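Local coordinates for protein protease (PDB 5EUF) that probably cleaves the host junctional adhesion molecule A as a zinc-dependent M16-family peptidase, weakening the gastric epithelial barrier, at residues B[36-41]-B[189-194]; B[47-52]-B[165-170]; B[87-92]-B[158-163]; B[255-260]-B[306-311]. One frame throughout, in Å; residues are numbered along the deposited sequence.

Contact 1: B[36-41]-B[189-194]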
loop_
_atom_site.group_PDB
_atom_site.type_symbol
_atom_site.label_atom_id
_atom_site.label_comp_id
_atom_site.label_asym_id
_atom_site.label_seq_id
_atom_site.Cartn_x
_atom_site.Cartn_y
_atom_site.Cartn_z
ATOM N N LEU B 36 -5.808 25.341 11.875
ATOM C CA LEU B 36 -5.281 24.405 10.894
ATOM C C LEU B 36 -4.232 23.486 11.509
ATOM O O LEU B 36 -3.298 23.948 12.163
ATOM C CB LEU B 36 -4.669 25.153 9.714
ATOM C CG LEU B 36 -5.434 26.352 9.163
ATOM C CD1 LEU B 36 -4.627 27.009 8.057
ATOM C CD2 LEU B 36 -6.799 25.926 8.659
ATOM N N TYR B 37 -4.389 22.186 11.299
ATOM C CA TYR B 37 -3.367 21.231 11.696
ATOM C C TYR B 37 -2.689 20.665 10.457
ATOM O O TYR B 37 -3.358 20.198 9.534
ATOM C CB TYR B 37 -3.967 20.107 12.538
ATOM C CG TYR B 37 -4.415 20.538 13.917
ATOM C CD1 TYR B 37 -3.505 20.634 14.966
ATOM C CD2 TYR B 37 -5.747 20.836 14.176
ATOM C CE1 TYR B 37 -3.910 21.019 16.229
ATOM C CE2 TYR B 37 -6.162 21.220 15.435
ATOM C CZ TYR B 37 -5.241 21.314 16.457
ATOM O OH TYR B 37 -5.652 21.702 17.711
ATOM N N LYS B 38 -1.361 20.708 10.433
ATOM C CA LYS B 38 -0.604 20.179 9.302
ATOM C C LYS B 38 -0.593 18.655 9.321
ATOM O O LYS B 38 0.469 18.034 9.357
ATOM C CB LYS B 38 0.828 20.714 9.318
ATOM C CG LYS B 38 0.927 22.230 9.291
ATOM C CD LYS B 38 2.374 22.685 9.375
ATOM C CE LYS B 38 2.493 24.195 9.266
ATOM N NZ LYS B 38 3.903 24.643 9.428
ATOM N N VAL B 39 -1.787 18.064 9.319
ATOM C CA VAL B 39 -1.946 16.615 9.333
ATOM C C VAL B 39 -3.012 16.174 8.349
ATOM O O VAL B 39 -4.013 16.860 8.154
ATOM C CB VAL B 39 -2.351 16.078 10.717
ATOM C CG1 VAL B 39 -1.781 14.681 10.917
ATOM C CG2 VAL B 39 -1.907 17.016 11.823
ATOM N N GLY B 40 -2.804 15.011 7.747
ATOM C CA GLY B 40 -3.783 14.445 6.841
ATOM C C GLY B 40 -3.572 12.953 6.718
ATOM O O GLY B 40 -2.912 12.340 7.556
ATOM N N SER B 41 -4.127 12.367 5.664
ATOM C CA SER B 41 -3.966 10.943 5.421
ATOM C C SER B 41 -2.540 10.637 4.978
ATOM O O SER B 41 -2.105 9.485 5.016
ATOM C CB SER B 41 -4.966 10.461 4.371
ATOM O OG SER B 41 -4.746 11.098 3.124
ATOM N N PRO B 189 0.895 22.345 19.259
ATOM C CA PRO B 189 0.889 23.759 18.870
ATOM C C PRO B 189 1.915 24.071 17.778
ATOM O O PRO B 189 1.638 24.871 16.885
ATOM C CB PRO B 189 1.246 24.478 20.174
ATOM C CG PRO B 189 0.741 23.571 21.242
ATOM C CD PRO B 189 0.925 22.172 20.722
ATOM N N LYS B 190 3.080 23.432 17.850
ATOM C CA LYS B 190 4.131 23.616 16.852
ATOM C C LYS B 190 3.695 23.122 15.471
ATOM O O LYS B 190 4.310 23.456 14.457
ATOM C CB LYS B 190 5.407 22.889 17.287
ATOM N N ASN B 191 2.630 22.326 15.439
ATOM C CA ASN B 191 2.126 21.768 14.194
ATOM C C ASN B 191 0.782 22.382 13.812
ATOM O O ASN B 191 0.105 21.904 12.901
ATOM C CB ASN B 191 1.998 20.243 14.314
ATOM C CG ASN B 191 1.880 19.552 12.964
ATOM O OD1 ASN B 191 2.491 19.974 11.982
ATOM N ND2 ASN B 191 1.082 18.491 12.912
ATOM N N ALA B 192 0.400 23.450 14.506
ATOM C CA ALA B 192 -0.917 24.052 14.301
ATOM C C ALA B 192 -0.843 25.526 13.907
ATOM O O ALA B 192 0.120 26.222 14.229
ATOM C CB ALA B 192 -1.764 23.890 15.551
ATOM N N ILE B 193 -1.877 25.985 13.208
ATOM C CA ILE B 193 -1.986 27.379 12.784
ATOM C C ILE B 193 -3.360 27.943 13.123
ATOM O O ILE B 193 -4.380 27.365 12.752
ATOM C CB ILE B 193 -1.760 27.540 11.267
ATOM C CG1 ILE B 193 -0.361 27.067 10.869
ATOM C CG2 ILE B 193 -1.978 28.989 10.846
ATOM C CD1 ILE B 193 -0.118 27.085 9.372
ATOM N N VAL B 194 -3.384 29.070 13.827
ATOM C CA VAL B 194 -4.637 29.750 14.132
ATOM C C VAL B 194 -4.827 30.927 13.181
ATOM O O VAL B 194 -4.065 31.896 13.212
ATOM C CB VAL B 194 -4.685 30.244 15.591
ATOM C CG1 VAL B 194 -5.966 31.022 15.849
ATOM C CG2 VAL B 194 -4.567 29.069 16.553
#

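Contact 2: B[47-52]-B[165-170]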
loop_
_atom_site.group_PDB
_atom_site.type_symbol
_atom_site.label_atom_id
_atom_site.label_comp_id
_atom_site.label_asym_id
_atom_site.label_seq_id
_atom_site.Cartn_x
_atom_site.Cartn_y
_atom_site.Cartn_z
ATOM N N GLY B 47 -2.551 0.038 7.428
ATOM C CA GLY B 47 -2.705 -0.790 8.608
ATOM C C GLY B 47 -3.285 0.062 9.719
ATOM O O GLY B 47 -3.998 -0.428 10.594
ATOM N N LYS B 48 -2.971 1.355 9.668
ATOM C CA LYS B 48 -3.469 2.327 10.635
ATOM C C LYS B 48 -3.938 3.597 9.925
ATOM O O LYS B 48 -3.631 4.709 10.355
ATOM C CB LYS B 48 -2.386 2.668 11.662
ATOM C CG LYS B 48 -1.902 1.487 12.490
ATOM C CD LYS B 48 -3.027 0.909 13.329
ATOM C CE LYS B 48 -2.541 -0.248 14.178
ATOM N NZ LYS B 48 -3.663 -0.910 14.896
ATOM N N SER B 49 -4.681 3.423 8.834
ATOM C CA SER B 49 -5.131 4.549 8.020
ATOM C C SER B 49 -6.513 5.045 8.434
ATOM O O SER B 49 -7.266 4.332 9.098
ATOM C CB SER B 49 -5.153 4.166 6.543
ATOM O OG SER B 49 -6.209 3.260 6.279
ATOM N N GLY B 50 -6.836 6.271 8.033
ATOM C CA GLY B 50 -8.112 6.881 8.362
ATOM C C GLY B 50 -8.155 7.483 9.756
ATOM O O GLY B 50 -9.198 7.964 10.196
ATOM N N ILE B 51 -7.021 7.455 10.452
ATOM C CA ILE B 51 -6.954 7.942 11.827
ATOM C C ILE B 51 -7.061 9.462 11.887
ATOM O O ILE B 51 -7.727 10.013 12.766
ATOM C CB ILE B 51 -5.650 7.489 12.519
ATOM C CG1 ILE B 51 -5.637 5.967 12.677
ATOM C CG2 ILE B 51 -5.499 8.149 13.880
ATOM C CD1 ILE B 51 -4.491 5.449 13.520
ATOM N N ALA B 52 -6.409 10.137 10.945
ATOM C CA ALA B 52 -6.464 11.592 10.867
ATOM C C ALA B 52 -7.911 12.064 10.742
ATOM O O ALA B 52 -8.298 13.078 11.324
ATOM C CB ALA B 52 -5.630 12.096 9.697
ATOM N N ILE B 165 -10.496 8.342 4.122
ATOM C CA ILE B 165 -11.451 7.460 4.792
ATOM C C ILE B 165 -10.748 6.208 5.326
ATOM O O ILE B 165 -11.167 5.631 6.330
ATOM C CB ILE B 165 -12.615 7.050 3.851
ATOM C CG1 ILE B 165 -13.688 6.269 4.617
ATOM C CG2 ILE B 165 -12.110 6.233 2.670
ATOM C CD1 ILE B 165 -14.331 7.043 5.749
ATOM N N GLY B 166 -9.669 5.803 4.661
ATOM C CA GLY B 166 -8.903 4.644 5.080
ATOM C C GLY B 166 -9.527 3.318 4.688
ATOM O O GLY B 166 -10.611 3.274 4.110
ATOM N N PHE B 167 -8.832 2.230 5.003
ATOM C CA PHE B 167 -9.336 0.888 4.732
ATOM C C PHE B 167 -10.234 0.410 5.867
ATOM O O PHE B 167 -10.009 0.755 7.027
ATOM C CB PHE B 167 -8.174 -0.084 4.521
ATOM C CG PHE B 167 -7.383 0.190 3.280
ATOM C CD1 PHE B 167 -7.809 -0.294 2.055
ATOM C CD2 PHE B 167 -6.222 0.941 3.333
ATOM C CE1 PHE B 167 -7.087 -0.040 0.903
ATOM C CE2 PHE B 167 -5.494 1.199 2.185
ATOM C CZ PHE B 167 -5.928 0.707 0.968
HETATM N N MSE B 168 -11.249 -0.381 5.530
HETATM C CA MSE B 168 -12.220 -0.827 6.523
HETATM C C MSE B 168 -11.557 -1.599 7.660
HETATM O O MSE B 168 -11.842 -1.347 8.831
HETATM C CB MSE B 168 -13.307 -1.689 5.876
HETATM C CG MSE B 168 -14.297 -2.271 6.878
HETATM SE SE MSE B 168 -15.451 -0.926 7.706
HETATM C CE MSE B 168 -16.847 -0.875 6.344
ATOM N N ASP B 169 -10.669 -2.528 7.319
ATOM C CA ASP B 169 -9.999 -3.333 8.335
ATOM C C ASP B 169 -9.061 -2.489 9.193
ATOM O O ASP B 169 -8.797 -2.827 10.347
ATOM C CB ASP B 169 -9.230 -4.490 7.694
ATOM C CG ASP B 169 -10.130 -5.653 7.322
ATOM O OD1 ASP B 169 -11.229 -5.765 7.905
ATOM O OD2 ASP B 169 -9.736 -6.456 6.452
ATOM N N ASP B 170 -8.555 -1.397 8.633
ATOM C CA ASP B 170 -7.770 -0.456 9.421
ATOM C C ASP B 170 -8.660 0.163 10.483
ATOM O O ASP B 170 -8.345 0.125 11.675
ATOM C CB ASP B 170 -7.158 0.627 8.537
ATOM C CG ASP B 170 -5.939 0.142 7.795
ATOM O OD1 ASP B 170 -5.706 -1.084 7.798
ATOM O OD2 ASP B 170 -5.213 0.975 7.213
#

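Contact 3: B[87-92]-B[158-163]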
loop_
_atom_site.group_PDB
_atom_site.type_symbol
_atom_site.label_atom_id
_atom_site.label_comp_id
_atom_site.label_asym_id
_atom_site.label_seq_id
_atom_site.Cartn_x
_atom_site.Cartn_y
_atom_site.Cartn_z
ATOM N N SER B 87 -8.391 16.339 4.810
ATOM C CA SER B 87 -8.023 15.924 3.466
ATOM C C SER B 87 -6.729 15.128 3.507
ATOM O O SER B 87 -6.336 14.617 4.556
ATOM C CB SER B 87 -7.883 17.133 2.539
ATOM O OG SER B 87 -6.902 18.034 3.019
ATOM N N PHE B 88 -6.071 15.025 2.360
ATOM C CA PHE B 88 -4.821 14.291 2.265
ATOM C C PHE B 88 -3.712 14.931 3.093
ATOM O O PHE B 88 -2.886 14.234 3.682
ATOM C CB PHE B 88 -4.376 14.194 0.807
ATOM C CG PHE B 88 -5.248 13.314 -0.037
ATOM C CD1 PHE B 88 -6.393 13.816 -0.630
ATOM C CD2 PHE B 88 -4.915 11.985 -0.245
ATOM C CE1 PHE B 88 -7.195 13.005 -1.411
ATOM C CE2 PHE B 88 -5.713 11.171 -1.026
ATOM C CZ PHE B 88 -6.853 11.681 -1.609
ATOM N N ASP B 89 -3.704 16.261 3.142
ATOM C CA ASP B 89 -2.557 16.992 3.669
ATOM C C ASP B 89 -2.858 17.832 4.904
ATOM O O ASP B 89 -1.974 18.071 5.727
ATOM C CB ASP B 89 -1.984 17.900 2.579
ATOM C CG ASP B 89 -1.677 17.148 1.302
ATOM O OD1 ASP B 89 -1.221 15.991 1.388
ATOM O OD2 ASP B 89 -1.892 17.714 0.210
ATOM N N ILE B 90 -4.100 18.278 5.033
ATOM C CA ILE B 90 -4.445 19.255 6.059
ATOM C C ILE B 90 -5.745 18.911 6.785
ATOM O O ILE B 90 -6.731 18.515 6.164
ATOM C CB ILE B 90 -4.551 20.673 5.437
ATOM C CG1 ILE B 90 -5.142 21.674 6.431
ATOM C CG2 ILE B 90 -5.383 20.644 4.163
ATOM C CD1 ILE B 90 -5.475 23.016 5.808
ATOM N N THR B 91 -5.724 19.035 8.109
ATOM C CA THR B 91 -6.937 18.961 8.920
ATOM C C THR B 91 -7.359 20.376 9.312
ATOM O O THR B 91 -6.543 21.152 9.810
ATOM C CB THR B 91 -6.735 18.111 10.188
ATOM O OG1 THR B 91 -6.415 16.764 9.821
ATOM C CG2 THR B 91 -7.998 18.110 11.030
ATOM N N ARG B 92 -8.628 20.708 9.095
ATOM C CA ARG B 92 -9.072 22.094 9.224
ATOM C C ARG B 92 -10.382 22.264 9.993
ATOM O O ARG B 92 -11.396 21.650 9.662
ATOM C CB ARG B 92 -9.207 22.707 7.830
ATOM C CG ARG B 92 -9.771 24.113 7.792
ATOM C CD ARG B 92 -9.651 24.675 6.385
ATOM N NE ARG B 92 -10.216 26.014 6.262
ATOM C CZ ARG B 92 -11.440 26.270 5.810
ATOM N NH1 ARG B 92 -11.866 27.524 5.730
ATOM N NH2 ARG B 92 -12.232 25.275 5.435
ATOM N N HIS B 158 3.440 5.803 -1.825
ATOM C CA HIS B 158 3.116 7.018 -1.083
ATOM C C HIS B 158 1.745 6.888 -0.415
ATOM O O HIS B 158 0.857 6.224 -0.949
ATOM C CB HIS B 158 3.152 8.225 -2.022
ATOM C CG HIS B 158 3.028 9.543 -1.328
ATOM N ND1 HIS B 158 1.828 10.209 -1.206
ATOM C CD2 HIS B 158 3.955 10.323 -0.725
ATOM C CE1 HIS B 158 2.021 11.341 -0.554
ATOM N NE2 HIS B 158 3.303 11.435 -0.252
ATOM N N PRO B 159 1.573 7.505 0.768
ATOM C CA PRO B 159 0.300 7.472 1.501
ATOM C C PRO B 159 -0.927 7.930 0.703
ATOM O O PRO B 159 -2.050 7.712 1.155
ATOM C CB PRO B 159 0.559 8.421 2.670
ATOM C CG PRO B 159 2.002 8.265 2.937
ATOM C CD PRO B 159 2.652 8.081 1.589
ATOM N N TYR B 160 -0.726 8.537 -0.465
ATOM C CA TYR B 160 -1.845 8.879 -1.338
ATOM C C TYR B 160 -2.428 7.617 -1.973
ATOM O O TYR B 160 -3.349 7.687 -2.786
ATOM C CB TYR B 160 -1.417 9.867 -2.425
ATOM C CG TYR B 160 -1.100 11.256 -1.918
ATOM C CD1 TYR B 160 -1.452 11.649 -0.633
ATOM C CD2 TYR B 160 -0.453 12.180 -2.731
ATOM C CE1 TYR B 160 -1.161 12.921 -0.169
ATOM C CE2 TYR B 160 -0.160 13.452 -2.277
ATOM C CZ TYR B 160 -0.516 13.817 -0.997
ATOM O OH TYR B 160 -0.227 15.083 -0.545
ATOM N N HIS B 161 -1.874 6.468 -1.593
ATOM C CA HIS B 161 -2.387 5.163 -1.993
ATOM C C HIS B 161 -3.830 4.977 -1.529
ATOM O O HIS B 161 -4.587 4.201 -2.111
ATOM C CB HIS B 161 -1.497 4.057 -1.420
ATOM C CG HIS B 161 -1.889 2.675 -1.841
ATOM N ND1 HIS B 161 -1.786 2.235 -3.143
ATOM C CD2 HIS B 161 -2.367 1.629 -1.127
ATOM C CE1 HIS B 161 -2.191 0.979 -3.214
ATOM N NE2 HIS B 161 -2.550 0.588 -2.004
ATOM N N TRP B 162 -4.200 5.695 -0.475
ATOM C CA TRP B 162 -5.562 5.655 0.045
ATOM C C TRP B 162 -6.091 7.059 0.336
ATOM O O TRP B 162 -5.330 7.976 0.650
ATOM C CB TRP B 162 -5.628 4.794 1.309
ATOM C CG TRP B 162 -4.790 5.313 2.447
ATOM C CD1 TRP B 162 -5.181 6.185 3.421
ATOM C CD2 TRP B 162 -3.422 4.989 2.726
ATOM N NE1 TRP B 162 -4.143 6.426 4.287
ATOM C CE2 TRP B 162 -3.051 5.705 3.883
ATOM C CE3 TRP B 162 -2.474 4.166 2.109
ATOM C CZ2 TRP B 162 -1.775 5.621 4.437
ATOM C CZ3 TRP B 162 -1.209 4.083 2.660
ATOM C CH2 TRP B 162 -0.871 4.806 3.813
ATOM N N THR B 163 -7.406 7.214 0.218
ATOM C CA THR B 163 -8.081 8.462 0.548
ATOM C C THR B 163 -8.279 8.534 2.067
ATOM O O THR B 163 -8.202 7.508 2.744
ATOM C CB THR B 163 -9.429 8.566 -0.188
ATOM O OG1 THR B 163 -10.379 7.679 0.417
ATOM C CG2 THR B 163 -9.254 8.207 -1.657
#

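Contact 4: B[255-260]-B[306-311]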
loop_
_atom_site.group_PDB
_atom_site.type_symbol
_atom_site.label_atom_id
_atom_site.label_comp_id
_atom_site.label_asym_id
_atom_site.label_seq_id
_atom_site.Cartn_x
_atom_site.Cartn_y
_atom_site.Cartn_z
ATOM N N GLY B 255 -6.838 9.653 -14.542
ATOM C CA GLY B 255 -5.966 10.587 -13.861
ATOM C C GLY B 255 -4.550 10.578 -14.392
ATOM O O GLY B 255 -4.016 9.532 -14.762
ATOM N N TYR B 256 -3.942 11.757 -14.429
ATOM C CA TYR B 256 -2.562 11.900 -14.869
ATOM C C TYR B 256 -1.713 12.456 -13.734
ATOM O O TYR B 256 -2.131 13.384 -13.038
ATOM C CB TYR B 256 -2.480 12.809 -16.099
ATOM C CG TYR B 256 -3.084 12.210 -17.352
ATOM C CD1 TYR B 256 -4.428 12.387 -17.656
ATOM C CD2 TYR B 256 -2.308 11.464 -18.230
ATOM C CE1 TYR B 256 -4.982 11.839 -18.804
ATOM C CE2 TYR B 256 -2.850 10.916 -19.379
ATOM C CZ TYR B 256 -4.186 11.104 -19.661
ATOM O OH TYR B 256 -4.722 10.555 -20.804
ATOM N N LYS B 257 -0.529 11.882 -13.541
ATOM C CA LYS B 257 0.388 12.355 -12.509
ATOM C C LYS B 257 0.793 13.796 -12.774
ATOM O O LYS B 257 0.882 14.233 -13.921
ATOM C CB LYS B 257 1.628 11.462 -12.425
ATOM C CG LYS B 257 1.386 10.138 -11.721
ATOM C CD LYS B 257 1.070 10.333 -10.243
ATOM C CE LYS B 257 0.660 9.019 -9.594
ATOM N NZ LYS B 257 1.669 7.940 -9.799
ATOM N N VAL B 258 1.046 14.529 -11.699
ATOM C CA VAL B 258 1.241 15.964 -11.787
ATOM C C VAL B 258 2.159 16.416 -10.651
ATOM O O VAL B 258 2.177 15.790 -9.588
ATOM C CB VAL B 258 -0.134 16.687 -11.758
ATOM C CG1 VAL B 258 -0.185 17.790 -10.709
ATOM C CG2 VAL B 258 -0.484 17.210 -13.143
ATOM N N PRO B 259 2.952 17.480 -10.880
ATOM C CA PRO B 259 3.924 17.977 -9.896
ATOM C C PRO B 259 3.325 18.285 -8.527
ATOM O O PRO B 259 2.104 18.353 -8.379
ATOM C CB PRO B 259 4.446 19.262 -10.544
ATOM C CG PRO B 259 4.270 19.044 -11.996
ATOM C CD PRO B 259 3.002 18.254 -12.133
ATOM N N ALA B 260 4.191 18.477 -7.536
ATOM C CA ALA B 260 3.757 18.786 -6.177
ATOM C C ALA B 260 3.156 20.194 -6.063
ATOM O O ALA B 260 3.188 20.975 -7.015
ATOM C CB ALA B 260 4.919 18.624 -5.212
ATOM N N GLN B 306 -0.100 18.194 -1.648
ATOM C CA GLN B 306 1.206 18.629 -1.163
ATOM C C GLN B 306 2.351 17.940 -1.900
ATOM O O GLN B 306 3.214 18.604 -2.472
ATOM C CB GLN B 306 1.312 18.382 0.341
ATOM C CG GLN B 306 2.642 18.769 0.949
ATOM C CD GLN B 306 2.609 18.759 2.465
ATOM O OE1 GLN B 306 1.542 18.866 3.074
ATOM N NE2 GLN B 306 3.777 18.629 3.083
ATOM N N ASP B 307 2.355 16.610 -1.891
ATOM C CA ASP B 307 3.368 15.842 -2.611
ATOM C C ASP B 307 2.955 15.659 -4.069
ATOM O O ASP B 307 2.127 16.419 -4.568
ATOM C CB ASP B 307 3.598 14.493 -1.933
ATOM C CG ASP B 307 4.213 14.637 -0.553
ATOM O OD1 ASP B 307 5.042 15.553 -0.368
ATOM O OD2 ASP B 307 3.865 13.843 0.344
ATOM N N GLU B 308 3.530 14.668 -4.750
ATOM C CA GLU B 308 3.203 14.434 -6.156
ATOM C C GLU B 308 1.699 14.261 -6.337
ATOM O O GLU B 308 1.089 13.363 -5.761
ATOM C CB GLU B 308 3.937 13.214 -6.708
ATOM C CG GLU B 308 3.587 12.932 -8.164
ATOM C CD GLU B 308 4.491 11.904 -8.806
ATOM O OE1 GLU B 308 4.486 11.813 -10.053
ATOM O OE2 GLU B 308 5.202 11.188 -8.069
ATOM N N SER B 309 1.112 15.139 -7.141
ATOM C CA SER B 309 -0.337 15.268 -7.204
ATOM C C SER B 309 -0.943 14.577 -8.414
ATOM O O SER B 309 -0.265 13.850 -9.140
ATOM C CB SER B 309 -0.728 16.749 -7.206
ATOM O OG SER B 309 -2.130 16.908 -7.317
ATOM N N VAL B 310 -2.231 14.827 -8.628
ATOM C CA VAL B 310 -2.987 14.154 -9.672
ATOM C C VAL B 310 -4.008 15.087 -10.323
ATOM O O VAL B 310 -4.761 15.783 -9.637
ATOM C CB VAL B 310 -3.704 12.902 -9.107
ATOM C CG1 VAL B 310 -4.972 12.594 -9.881
ATOM C CG2 VAL B 310 -2.766 11.704 -9.116
ATOM N N PHE B 311 -4.010 15.109 -11.652
ATOM C CA PHE B 311 -5.067 15.769 -12.411
ATOM C C PHE B 311 -6.111 14.718 -12.753
ATOM O O PHE B 311 -5.794 13.707 -13.375
ATOM C CB PHE B 311 -4.515 16.423 -13.677
ATOM C CG PHE B 311 -5.443 17.426 -14.296
ATOM C CD1 PHE B 311 -6.540 17.014 -15.037
ATOM C CD2 PHE B 311 -5.212 18.782 -14.145
ATOM C CE1 PHE B 311 -7.394 17.937 -15.609
ATOM C CE2 PHE B 311 -6.061 19.710 -14.718
ATOM C CZ PHE B 311 -7.153 19.287 -15.450
#

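Contact 1: B[36-41]-B[189-194]
The Tyr-37 ring, stacked with Tyr-187, approaches the start of strand 192-198 obliquely, its CE1 3.6 Å from the methyl CB of Ala-192. The second flat group, the Asn-191 amide, is carried by a side chain with CG anti to the backbone N (chi1 -163°). Its OD1 rests on the Lys-38 chain, 3.2 Å from Lys-38 CB, while ND2 has Val-39 CG2 at 3.5 Å and gives its hydrogen bond to Tyr-186 O. Beyond CG, Lys-38 is extended and passes obliquely across Ile-193, bringing its CE within 3.9 Å of Ile-193 CD1. The backbones are zipped antiparallel. Leu-36 N bonds Ile-193 O at 2.6 Å, nearly straight and in the carbonyl plane, and Ile-193 N returns a bond to Leu-36 O at 2.7 Å. Lys-38 N then reaches Asn-191 O at 3.1 Å, almost along the C=O axis, just where an inverse gamma turn centred on Lys-38 bends the chain out of the strand. Leu-36 and Ile-193 share one sheet face, Tyr-37 and Ala-192 the other. This is the end of an antiparallel strand pair inside the mixed six-stranded sheet of the N-terminal M16 unit.

Contact 2: B[47-52]-B[165-170]
Hydrogen bonding is concentrated on one carboxylate oxygen. Asp-170 OD2 accepts from Gly-47 N at 2.8 Å, from Ser-49 N at 3.0 Å and from the hydroxyl Ser-49 OG at 2.7 Å. The hydroxyl uses the anti lone pair, on the side away from OD1, whereas both backbone N-H groups come in from above the carboxylate plane. Ser-49 OG is placed for this by its crowded position between the backbone N and the carbonyl carbon (chi1 71°), and it also accepts from Phe-167 N at 3.1 Å, with an angle of 160° at the hydrogen. The hydroxyl is thus a relay between Phe-167, which stands at the N-cap position of helix 168-172, and the acid one turn on.

Packing is mostly backbone against backbone. Gly-50 and Gly-166, both with positive phi, pass with their CA atoms 4.0 Å apart and no side chain between them. Phe-167 CD2 lies obliquely 3.7 Å from Ser-49 OG; its ring also meets Phe-148 edge-to-face and stacks on Tyr-157 of the second subunit.

At the subunit boundary, Gly-47 O is hydrogen-bonded to Tyr-228 of the second subunit. On the chain's own side, Lys-48 NZ forms a salt bridge with Asp-178.

Gly-50 is the N-cap of helix 51-58, which carries the inverted HXXEH zinc motif with His-53, Glu-56 and His-57. Three donors on one buried oxygen would favour a charged Asp-170 and pin the loop from which that helix starts.

Contact 3: B[87-92]-B[158-163]
The tip of the beta hairpin formed by strands 81-86 and 91-98 meets the buried loop between helices 142-154 and 168-172. Within the hairpin turn, Ile-90 O accepts both Ser-87 N, at 3.1 Å, and Ser-87 OG, at 3.2 Å, closing the bend from which Phe-88 points to the loop and the Asp-89 carboxylate reaches it. Phe-88 presents its edge to the face of Tyr-160 in an offset edge-to-face pair, ring centres 5.3 Å apart and planes at 84°. Its closest atom to that ring is CD2, 3.5 Å from Tyr-160 CD1. Farther along the Phe-88 ring, CE2 lies 3.6 Å from Trp-162 O and near Thr-163 CA. On the opposite face of Tyr-160, His-158 CE1 sits over the ring centre, 3.2 Å above the plane. The phenol end meets Asp-89, whose carboxylate lies at the ring edge. Tyr-160 OH donates to the syn lone pair of Asp-89 OD1, a contact modelled very short at 2.4 Å, with carboxylate and ring planes 45° apart. Tyr-160 OH also accepts from Asp-307 N, and Asp-89 OD2 from Gln-306 N. Both carboxylate oxygens and the phenol oxygen of this buried cluster therefore have partners, which should help Asp-89 keep its charge while it joins the hairpin tip to the C-terminal half of the protein.

Contact 4: B[255-260]-B[306-311]
Lys-257 NZ is gripped three ways, by hydrogen bonds to Gln-234 OE1 and Ala-154 O and by a cation-pi contact with Tyr-155. Its chain, bent at chi2 (-66°) and chi4, crosses Glu-308 at about a right angle. Glu-308 OE1 lies 3.7 Å from Lys-257 CD but 4.8 Å from NZ, so the opposite charges are near without pairing. Beneath them runs an antiparallel ladder. Tyr-256 N and Phe-311 O bond at 2.9 Å, and Phe-311 N returns a bond to Tyr-256 O, both in the carbonyl planes. The next rung is bent: Ser-309 N to Val-258 O is 2.7 Å and Val-258 N to Ser-309 O 3.0 Å, each donor standing above its carbonyl plane. Val-258 wedges between neighbours, CG1 lying 3.7 Å from Ser-309 CB and CG2 4.1 Å from Phe-311 CB. Beyond the strand ends, Ala-260 CA-H points at Asp-307 O, with 3.3 Å between CA and O. In the five-stranded mixed sheet, strand 251-258 is flanked by strands 412-418 and 309-317, and strand 295-302 lies beyond the latter; helix 266-276 packs on the face bearing Val-258 and Phe-311.

How the contacts relate
Contacts 1 and 4 are both antiparallel strand pairs, one in each of the chain's two sheets, and rely on backbone bonds; contacts 2 and 3 join loops through a side-chain acid, to which contact 3 adds an aromatic pair. Contact 1 is buried, whereas contact 4 frays into partly exposed residues. Contacts 2 and 3 are buried too, but both touch the second subunit. Contacts 1 and 3 share a sheet, Tyr-37 N lying 2.8 Å from Thr-91 O, and contact 3 passes the connection on to contact 4, where His-158 NE2 meets Asp-307 OD2. Contact 2 packs its Ser-49 and Phe-167 on Trp-162 of contact 3, but does not touch contact 4.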